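Local coordinates for tailspike protein (Acinetobacter phage vB_ApiP_P1, PDB 6E1R), which probably binds and hydrolyses surface polysaccharide of the phage's Acinetobacter host, here as the trimeric tailspike without its N-terminal region, at residues Ala76-Val81 and Lys108-Val113; Leu129-Asp134 and Ser164-Leu169; Leu99-Ala104 and Glu124-Leu129. All blocks are in the same frame, centred on the assembly; numbering follows the deposited sequence.

Interaction 1: Ala76-Val81 and Lys108-Val113; sequences AGVLTV and KRKLVV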
# COMPACT_ATOMS: atom_id res chain seq x y z
N ALA A 76 31.57 -28.42 -7.72
CA ALA A 76 31.08 -27.10 -7.35
C ALA A 76 29.68 -27.14 -6.75
O ALA A 76 29.25 -26.15 -6.16
CB ALA A 76 31.09 -26.17 -8.57
N GLY A 77 28.96 -28.25 -6.90
CA GLY A 77 27.62 -28.35 -6.36
C GLY A 77 26.58 -27.56 -7.12
O GLY A 77 25.50 -27.30 -6.60
N VAL A 78 26.89 -27.17 -8.36
CA VAL A 78 26.01 -26.32 -9.16
C VAL A 78 26.03 -26.82 -10.60
O VAL A 78 27.09 -27.16 -11.13
CB VAL A 78 26.44 -24.84 -9.07
CG1 VAL A 78 26.25 -24.13 -10.40
CG2 VAL A 78 25.66 -24.14 -7.97
N LEU A 79 24.86 -26.87 -11.22
CA LEU A 79 24.73 -27.21 -12.63
C LEU A 79 24.82 -25.94 -13.46
O LEU A 79 24.04 -25.00 -13.26
CB LEU A 79 23.42 -27.94 -12.89
CG LEU A 79 23.19 -28.39 -14.34
CD1 LEU A 79 24.37 -29.19 -14.85
CD2 LEU A 79 21.91 -29.20 -14.45
N THR A 80 25.76 -25.91 -14.40
CA THR A 80 26.02 -24.74 -15.22
C THR A 80 25.71 -25.05 -16.68
O THR A 80 25.79 -26.21 -17.11
CB THR A 80 27.48 -24.26 -15.10
OG1 THR A 80 28.36 -25.28 -15.60
CG2 THR A 80 27.83 -23.97 -13.65
N VAL A 81 25.34 -24.01 -17.43
CA VAL A 81 25.06 -24.21 -18.85
C VAL A 81 26.32 -24.62 -19.59
O VAL A 81 26.26 -25.30 -20.62
CB VAL A 81 24.42 -22.94 -19.47
CG1 VAL A 81 23.45 -22.29 -18.49
CG2 VAL A 81 25.48 -21.95 -19.93
N LYS A 108 15.65 -31.66 -10.99
CA LYS A 108 15.08 -30.88 -9.90
C LYS A 108 16.16 -30.08 -9.17
O LYS A 108 16.33 -30.18 -7.95
CB LYS A 108 14.31 -31.78 -8.92
CG LYS A 108 13.09 -32.47 -9.49
CD LYS A 108 12.37 -33.26 -8.40
CE LYS A 108 11.41 -34.30 -8.99
NZ LYS A 108 10.74 -33.82 -10.22
N ARG A 109 16.90 -29.29 -9.93
CA ARG A 109 17.95 -28.46 -9.36
C ARG A 109 18.10 -27.20 -10.19
O ARG A 109 17.73 -27.16 -11.36
CB ARG A 109 19.28 -29.23 -9.28
CG ARG A 109 19.86 -29.62 -10.63
CD ARG A 109 21.08 -30.52 -10.45
NE ARG A 109 22.12 -29.88 -9.64
CZ ARG A 109 23.12 -30.53 -9.07
NH1 ARG A 109 23.23 -31.85 -9.21
NH2 ARG A 109 24.02 -29.87 -8.35
N LYS A 110 18.65 -26.16 -9.55
CA LYS A 110 18.74 -24.86 -10.20
C LYS A 110 19.79 -24.88 -11.31
O LYS A 110 20.75 -25.66 -11.29
CB LYS A 110 19.08 -23.77 -9.19
CG LYS A 110 20.50 -23.80 -8.65
CD LYS A 110 20.72 -22.65 -7.68
CE LYS A 110 22.18 -22.51 -7.29
NZ LYS A 110 22.39 -21.31 -6.42
N LEU A 111 19.59 -24.02 -12.30
CA LEU A 111 20.51 -23.84 -13.41
C LEU A 111 21.19 -22.48 -13.30
O LEU A 111 20.55 -21.49 -12.94
CB LEU A 111 19.77 -23.96 -14.75
CG LEU A 111 20.61 -23.76 -16.01
CD1 LEU A 111 21.69 -24.82 -16.12
CD2 LEU A 111 19.72 -23.76 -17.24
N VAL A 112 22.48 -22.45 -13.60
CA VAL A 112 23.28 -21.23 -13.48
C VAL A 112 23.91 -20.94 -14.83
O VAL A 112 24.54 -21.81 -15.43
CB VAL A 112 24.37 -21.38 -12.40
CG1 VAL A 112 25.30 -20.18 -12.42
CG2 VAL A 112 23.73 -21.55 -11.03
N VAL A 113 23.74 -19.71 -15.30
CA VAL A 113 24.34 -19.24 -16.54
C VAL A 113 25.63 -18.52 -16.16
O VAL A 113 25.59 -17.45 -15.55
CB VAL A 113 23.39 -18.33 -17.33
CG1 VAL A 113 23.95 -18.06 -18.72
CG2 VAL A 113 22.01 -18.95 -17.41
O HOH W 1 22.73 -26.70 -9.69
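L79, V81 and R109 each have more surface buried than any other residue where A76-V81 runs beside K108-V113, the two chain directions diverging by 51°. Through its backbone L79 belongs to a short parallel pairing: its O accepts from V112 N at 3.0 Å, and V112 O in turn accepts from V81 N at 3.1 Å. The CB of L79 lies 3.9 Å from K110 O, and its outer carbons continue onto T103 and A104 of helix 94-106. V81 enters from the end of the pairing, with CG1 placed between two branched side chains, 3.9 Å from L111 CD1 and 3.8 Å from V113 CG2. R109 takes over at the other end. A bend at chi3 (-57°) places NE where it can donate to a water, at 3.2 Å. G77 O lies in the guanidinium plane at its edge, 3.4 Å from R109 NH2, and the group makes a cation-pi contact with F74. The same water accepts from L79 N and donates to K110 O. Two direct backbone bonds therefore hold the strands where they run close, and beyond them a water satisfies polar backbone atoms that the diverging chains do not bring together.

Interaction 2: Leu129-Asp134 and Ser164-Leu169; sequences LRIEGD and SYFGKL
Y165 lies alongside R130, both side chains pointing the same way from neighbouring strands, with Y165 CB 4.0 Å from R130 CG. R130 CB and CG lie against Y165 CB and CD1; the arginine chain is extended as far as NE, and its guanidinium is turned 75° from the ring plane. Y165 CE1 is 3.7 Å from E132 OE2, the E132 and Y165 side chains crossing at a slant. E132 OE2 lies in the plane of the R130 guanidinium, at its edge, and forms a salt bridge within the strand, though its two bonds, from NE and NH2, are weak. The stronger polar partners belong to another chain: K168 of the second subunit forms a salt bridge with E132, and G133 O of that subunit accepts from R130 NH1. The face bearing R130, Y165 and E132 thus serves the trimer interface.

On the other face the contact is mainly apolar. I131 CG2 approaches F166 CD2 at 3.6 Å, and I131 CG1 meets L169 CD1 at 3.8 Å, these latter side chains crossing at about a right angle. The backbones, only 3° from parallel, are joined by four hydrogen bonds: Y165 N to L129 O, I131 N to Y165 O, G167 N to I131 O, and G133 N to G167 O. The bond from I131 N is nearly straight, at 175°.

In the parallel sheet these strands occupy successive coils of a beta-helix, with strand 111-113 beside 129-133 and strand 189-196 beside 164-167. The F166 ring meets that of F195 nearly parallel to it and meets F182 edge-to-face, while I131 packs against L111 and V113, and L129 reaches helix 94-106.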
# COMPACT_ATOMS: atom_id res chain seq x y z
N LEU A 129 11.40 -24.61 -13.78
CA LEU A 129 12.76 -24.17 -14.11
C LEU A 129 13.18 -23.04 -13.18
O LEU A 129 12.52 -22.00 -13.11
CB LEU A 129 12.84 -23.72 -15.56
CG LEU A 129 14.17 -23.01 -15.87
CD1 LEU A 129 15.35 -23.97 -15.81
CD2 LEU A 129 14.12 -22.28 -17.21
N ARG A 130 14.30 -23.23 -12.49
CA ARG A 130 14.94 -22.17 -11.72
C ARG A 130 16.30 -21.91 -12.35
O ARG A 130 17.21 -22.75 -12.26
CB ARG A 130 15.07 -22.56 -10.25
CG ARG A 130 15.87 -21.57 -9.42
CD ARG A 130 16.03 -22.06 -7.99
NE ARG A 130 17.01 -21.28 -7.24
CZ ARG A 130 17.50 -21.63 -6.06
NH1 ARG A 130 17.09 -22.75 -5.48
NH2 ARG A 130 18.38 -20.86 -5.45
N ILE A 131 16.45 -20.75 -12.98
CA ILE A 131 17.66 -20.38 -13.70
C ILE A 131 18.13 -19.03 -13.20
O ILE A 131 17.33 -18.09 -13.07
CB ILE A 131 17.43 -20.36 -15.23
CG1 ILE A 131 18.67 -19.86 -15.97
CG2 ILE A 131 16.20 -19.54 -15.59
CD1 ILE A 131 18.53 -19.91 -17.47
N GLU A 132 19.42 -18.93 -12.88
CA GLU A 132 20.00 -17.73 -12.30
C GLU A 132 21.27 -17.34 -13.06
O GLU A 132 21.83 -18.13 -13.83
CB GLU A 132 20.31 -17.93 -10.81
CG GLU A 132 19.11 -18.35 -9.98
CD GLU A 132 19.46 -18.59 -8.52
OE1 GLU A 132 20.59 -19.04 -8.25
OE2 GLU A 132 18.60 -18.34 -7.65
N GLY A 133 21.71 -16.11 -12.83
CA GLY A 133 22.93 -15.61 -13.44
C GLY A 133 23.86 -15.02 -12.40
O GLY A 133 23.42 -14.43 -11.41
N ASP A 134 25.16 -15.20 -12.64
CA ASP A 134 26.19 -14.73 -11.72
C ASP A 134 26.92 -13.50 -12.23
O ASP A 134 28.05 -13.22 -11.80
CB ASP A 134 27.19 -15.85 -11.44
CG ASP A 134 27.76 -16.48 -12.70
OD1 ASP A 134 27.56 -15.90 -13.80
OD2 ASP A 134 28.42 -17.53 -12.60
N SER A 164 8.22 -21.23 -12.22
CA SER A 164 9.55 -20.95 -12.74
C SER A 164 10.17 -19.84 -11.90
O SER A 164 9.49 -19.18 -11.10
CB SER A 164 9.51 -20.56 -14.22
OG SER A 164 8.60 -19.49 -14.45
N TYR A 165 11.47 -19.64 -12.08
CA TYR A 165 12.19 -18.60 -11.37
C TYR A 165 13.30 -18.08 -12.27
O TYR A 165 14.08 -18.87 -12.82
CB TYR A 165 12.78 -19.13 -10.06
CG TYR A 165 13.43 -18.07 -9.19
CD1 TYR A 165 14.76 -17.72 -9.37
CD2 TYR A 165 12.71 -17.42 -8.20
CE1 TYR A 165 15.36 -16.75 -8.58
CE2 TYR A 165 13.30 -16.45 -7.41
CZ TYR A 165 14.62 -16.12 -7.60
OH TYR A 165 15.21 -15.16 -6.82
N PHE A 166 13.36 -16.76 -12.42
CA PHE A 166 14.37 -16.10 -13.25
C PHE A 166 15.09 -15.07 -12.39
O PHE A 166 14.51 -14.04 -12.05
CB PHE A 166 13.74 -15.46 -14.48
CG PHE A 166 13.09 -16.44 -15.40
CD1 PHE A 166 11.77 -16.83 -15.20
CD2 PHE A 166 13.79 -16.99 -16.46
CE1 PHE A 166 11.17 -17.74 -16.05
CE2 PHE A 166 13.20 -17.90 -17.31
CZ PHE A 166 11.89 -18.28 -17.10
N GLY A 167 16.34 -15.36 -12.04
CA GLY A 167 17.08 -14.50 -11.14
C GLY A 167 18.29 -13.83 -11.76
O GLY A 167 19.26 -14.50 -12.13
N LYS A 168 18.22 -12.51 -11.89
CA LYS A 168 19.36 -11.69 -12.30
C LYS A 168 19.90 -12.11 -13.67
O LYS A 168 21.05 -12.51 -13.83
CB LYS A 168 20.45 -11.72 -11.22
CG LYS A 168 19.92 -11.30 -9.86
CD LYS A 168 20.91 -11.53 -8.74
CE LYS A 168 20.33 -11.07 -7.41
NZ LYS A 168 21.20 -11.41 -6.26
N LEU A 169 19.02 -12.01 -14.67
CA LEU A 169 19.34 -12.32 -16.05
C LEU A 169 18.93 -11.14 -16.93
O LEU A 169 17.92 -10.49 -16.68
CB LEU A 169 18.65 -13.60 -16.53
CG LEU A 169 19.11 -14.90 -15.87
CD1 LEU A 169 18.23 -16.06 -16.30
CD2 LEU A 169 20.56 -15.17 -16.20

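Interaction 3: Leu99-Ala104 and Glu124-Leu129; sequences LAVNTA and ELDATL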
# COMPACT_ATOMS: atom_id res chain seq x y z
N LEU A 99 19.32 -28.36 -23.71
CA LEU A 99 19.75 -29.47 -22.87
C LEU A 99 19.88 -29.04 -21.41
O LEU A 99 19.66 -29.85 -20.50
CB LEU A 99 21.08 -30.03 -23.38
CG LEU A 99 21.70 -31.21 -22.63
CD1 LEU A 99 20.70 -32.35 -22.52
CD2 LEU A 99 22.97 -31.66 -23.33
N ALA A 100 20.22 -27.77 -21.17
CA ALA A 100 20.37 -27.29 -19.80
C ALA A 100 19.02 -27.22 -19.09
O ALA A 100 18.89 -27.69 -17.95
CB ALA A 100 21.05 -25.92 -19.80
N VAL A 101 18.00 -26.65 -19.74
CA VAL A 101 16.68 -26.57 -19.13
C VAL A 101 16.10 -27.96 -18.93
O VAL A 101 15.49 -28.25 -17.89
CB VAL A 101 15.74 -25.70 -19.99
CG1 VAL A 101 14.49 -25.34 -19.21
CG2 VAL A 101 16.45 -24.44 -20.47
N ASN A 102 16.27 -28.85 -19.92
CA ASN A 102 15.78 -30.21 -19.79
C ASN A 102 16.49 -30.96 -18.66
O ASN A 102 15.86 -31.74 -17.94
CB ASN A 102 15.95 -30.96 -21.11
CG ASN A 102 14.96 -30.50 -22.17
OD1 ASN A 102 13.77 -30.36 -21.91
ND2 ASN A 102 15.46 -30.28 -23.38
N THR A 103 17.80 -30.73 -18.50
CA THR A 103 18.54 -31.45 -17.47
C THR A 103 18.24 -30.90 -16.08
O THR A 103 17.98 -31.66 -15.15
CB THR A 103 20.05 -31.37 -17.75
OG1 THR A 103 20.33 -31.99 -19.02
CG2 THR A 103 20.84 -32.08 -16.66
N ALA A 104 18.27 -29.57 -15.93
CA ALA A 104 18.04 -28.97 -14.61
C ALA A 104 16.64 -29.28 -14.09
O ALA A 104 16.47 -29.55 -12.90
CB ALA A 104 18.28 -27.46 -14.68
N GLU A 124 11.94 -23.97 -25.13
CA GLU A 124 10.66 -24.10 -24.45
C GLU A 124 10.87 -24.12 -22.94
O GLU A 124 11.77 -24.80 -22.43
CB GLU A 124 9.93 -25.35 -24.91
CG GLU A 124 9.45 -25.29 -26.35
CD GLU A 124 8.47 -26.39 -26.70
OE1 GLU A 124 8.30 -27.32 -25.89
OE2 GLU A 124 7.86 -26.32 -27.79
N LEU A 125 10.04 -23.37 -22.22
CA LEU A 125 10.18 -23.23 -20.78
C LEU A 125 9.60 -24.47 -20.12
O LEU A 125 8.37 -24.64 -20.04
CB LEU A 125 9.48 -21.95 -20.30
CG LEU A 125 9.66 -21.45 -18.86
CD1 LEU A 125 9.35 -19.96 -18.81
CD2 LEU A 125 8.80 -22.19 -17.86
N ASP A 126 10.47 -25.36 -19.65
CA ASP A 126 10.03 -26.50 -18.87
C ASP A 126 9.52 -26.06 -17.51
O ASP A 126 9.96 -25.05 -16.95
CB ASP A 126 11.16 -27.51 -18.70
CG ASP A 126 11.57 -28.16 -20.00
OD1 ASP A 126 10.77 -28.15 -20.95
OD2 ASP A 126 12.70 -28.69 -20.06
N ALA A 127 8.58 -26.83 -16.97
CA ALA A 127 8.00 -26.49 -15.68
C ALA A 127 9.06 -26.55 -14.58
O ALA A 127 10.02 -27.32 -14.67
CB ALA A 127 6.84 -27.43 -15.35
N THR A 128 8.87 -25.73 -13.55
CA THR A 128 9.72 -25.69 -12.36
C THR A 128 11.16 -25.30 -12.67
O THR A 128 12.07 -25.63 -11.90
CB THR A 128 9.69 -27.02 -11.60
OG1 THR A 128 10.34 -28.04 -12.37
CG2 THR A 128 8.25 -27.43 -11.32
N LEU A 129 11.40 -24.61 -13.78
CA LEU A 129 12.76 -24.17 -14.11
C LEU A 129 13.18 -23.04 -13.18
O LEU A 129 12.52 -22.00 -13.11
CB LEU A 129 12.84 -23.72 -15.56
CG LEU A 129 14.17 -23.01 -15.87
CD1 LEU A 129 15.35 -23.97 -15.81
CD2 LEU A 129 14.12 -22.28 -17.21
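D126 extends from the loop E124-L129 toward V101 and N102 on helix 94-106. Its CB lies 4.0 Å from V101 CG1, the methyl that faces the loop. CG, set anti to the carbonyl carbon (chi1 -67°), stays beside that methyl and leads the carboxylate toward the helix backbone. There the two oxygens separate in role. OD1 is taken by a salt bridge to K156, which ties the loop to a lysine outside the contact. OD2 approaches the helix at N102, 2.7 Å from N102 OD1. The same D126 OD2 is 3.4 Å from N102 CA, and it also has a weak hydrogen bond with T105 OG1. The amide of N102 and the carboxylate are inclined by 35°, their side chains crossing at about a right angle.

Beside these polar atoms the contact becomes apolar. V101 CG1 fits against both methyls of L129, 3.7 Å from CD2 and 3.8 Å from CD1, so a single valine branch touches the carboxylate stem and the leucine at once. The leucine is delivered by a type II beta turn spanning D126 to L129, with T128 at its positive-phi position.

Here the turn leads directly into strand 129-133, as at a corner between strands of a beta-helix; the helix lying against it is consistent with the cap that closes the N-terminal end of beta-helices in phage tailspikes.

The three contacts lie at neighbouring positions near the N-terminal end of the beta-helix, their centres 10 to 11 Å apart. Interactions 1 and 2 continue one sheet: L111 N is 2.7 Å from R130 O and L111 O 2.8 Å from E132 N, probable hydrogen bonds between strands 111-113 and 129-133. Interaction 3 lays helix 94-106 against the same region, with A100 CB 3.6 Å from L111 CD2; this helix is the connection between the two strands of interaction 1. Interactions 2 and 3 share L129, and L125 CD1 packs 3.5 Å from F166 CZ. All three also touch the second subunit, so each lies partly against a neighbouring subunit of the trimer.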